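Local coordinates for transmembrane protein (Bartonella henselae, PDB 3PAM) that probably serves as part of the solute-binding component of an ABC-type oligopeptide transport system, at residues L227-H230 with D234-A237. Numbering follows the deposited sequence.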
loop_
_atom_site.group_PDB
_atom_site.type_symbol
_atom_site.label_atom_id
_atom_site.label_comp_id
_atom_site.label_asym_id
_atom_site.label_seq_id
_atom_site.Cartn_x
_atom_site.Cartn_y
_atom_site.Cartn_z
ATOM N N LEU A 227 -4.541 3.328 -21.482
ATOM C CA LEU A 227 -5.278 2.652 -22.543
ATOM C C LEU A 227 -5.465 3.461 -23.832
ATOM O O LEU A 227 -5.584 2.872 -24.886
ATOM C CB LEU A 227 -6.629 2.188 -22.011
ATOM C CG LEU A 227 -6.546 1.267 -20.784
ATOM C CD1 LEU A 227 -7.874 1.259 -20.052
ATOM C CD2 LEU A 227 -6.169 -0.154 -21.170
ATOM N N ASP A 228 -5.494 4.793 -23.741
ATOM C CA ASP A 228 -5.670 5.680 -24.899
ATOM C C ASP A 228 -4.352 6.024 -25.590
ATOM O O ASP A 228 -4.350 6.667 -26.636
ATOM C CB ASP A 228 -6.301 7.017 -24.473
ATOM C CG ASP A 228 -7.761 6.889 -24.046
ATOM O OD1 ASP A 228 -8.329 5.766 -24.057
ATOM O OD2 ASP A 228 -8.345 7.940 -23.680
ATOM N N ALA A 229 -3.239 5.617 -24.996
ATOM C CA ALA A 229 -1.918 6.021 -25.462
ATOM C C ALA A 229 -1.551 5.361 -26.783
ATOM O O ALA A 229 -1.782 4.176 -26.967
ATOM C CB ALA A 229 -0.870 5.728 -24.398
ATOM N N HIS A 230 -1.003 6.148 -27.701
ATOM C CA HIS A 230 -0.644 5.649 -29.022
ATOM C C HIS A 230 0.818 5.853 -29.298
ATOM O O HIS A 230 1.290 5.579 -30.377
ATOM C CB HIS A 230 -1.497 6.308 -30.110
ATOM C CG HIS A 230 -2.957 6.009 -29.979
ATOM N ND1 HIS A 230 -3.924 6.994 -29.993
ATOM C CD2 HIS A 230 -3.614 4.836 -29.816
ATOM C CE1 HIS A 230 -5.115 6.440 -29.851
ATOM N NE2 HIS A 230 -4.955 5.132 -29.739
ATOM N N ASP A 234 3.644 8.795 -24.393
ATOM C CA ASP A 234 2.372 9.011 -23.681
ATOM C C ASP A 234 2.053 7.876 -22.744
ATOM O O ASP A 234 1.536 8.100 -21.668
ATOM C CB ASP A 234 1.212 9.219 -24.650
ATOM C CG ASP A 234 1.270 10.556 -25.326
ATOM O OD1 ASP A 234 2.155 11.345 -24.957
ATOM O OD2 ASP A 234 0.446 10.828 -26.234
ATOM N N PHE A 235 2.382 6.660 -23.164
ATOM C CA PHE A 235 2.150 5.463 -22.357
ATOM C C PHE A 235 3.024 5.402 -21.105
ATOM O O PHE A 235 2.555 5.033 -20.037
ATOM C CB PHE A 235 2.407 4.239 -23.216
ATOM C CG PHE A 235 2.145 2.958 -22.529
ATOM C CD1 PHE A 235 0.881 2.379 -22.581
ATOM C CD2 PHE A 235 3.170 2.301 -21.852
ATOM C CE1 PHE A 235 0.642 1.164 -21.956
ATOM C CE2 PHE A 235 2.933 1.104 -21.206
ATOM C CZ PHE A 235 1.680 0.532 -21.265
ATOM N N ILE A 236 4.296 5.755 -21.257
ATOM C CA ILE A 236 5.256 5.776 -20.140
ATOM C C ILE A 236 4.841 6.835 -19.113
ATOM O O ILE A 236 4.906 6.600 -17.905
ATOM C CB ILE A 236 6.725 5.989 -20.670
ATOM C CG1 ILE A 236 7.235 4.698 -21.342
ATOM C CG2 ILE A 236 7.687 6.481 -19.573
ATOM C CD1 ILE A 236 8.380 4.885 -22.306
ATOM N N ALA A 237 4.371 7.981 -19.592
ATOM C CA ALA A 237 3.935 9.057 -18.693
ATOM C C ALA A 237 2.642 8.706 -17.939
ATOM O O ALA A 237 2.483 9.049 -16.759
ATOM C CB ALA A 237 3.785 10.373 -19.466
HETATM O O HOH W 1 -1.062 8.835 -27.486
#
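A water joins His230 to Asp234. It accepts a hydrogen bond from the backbone N-H of His230, with its oxygen 2.7 Å from His230 N. It donates in turn to the carboxylate, 2.8 Å from Asp234 OD2. In Asp234, CG stands beside the backbone N (chi1 -72°), and the carboxylate turns OD2 outward, away from CA, to the water. No direct hydrogen bond crosses between 227-230 and 234-237. Next to the water bridge lies a small apolar contact. The methyl of Ala229 points at the first turn of helix 232-249, and its CB lies 3.6 Å from Phe235 N. The same methyl sits 3.8 Å from Phe235 CB and 4.1 Å from Asp234 CB. With chi1 at -177°, the Phe235 ring swings anti to its backbone N. It presents an edge to Ala229, whose CB lies near the ring plane, 4.2 Å from CD1. The Phe235 side chain also touches Leu56 and Pro190, both in loops. Ala229 and His230 lie in the short surface turn between helices 217-228 and 232-249. The chemistry is slight: one alanine methyl rests against the start of the second helix, the polar link between the segments runs through one water, and Ser231 OG adds a weak hydrogen bond to Asp234 N.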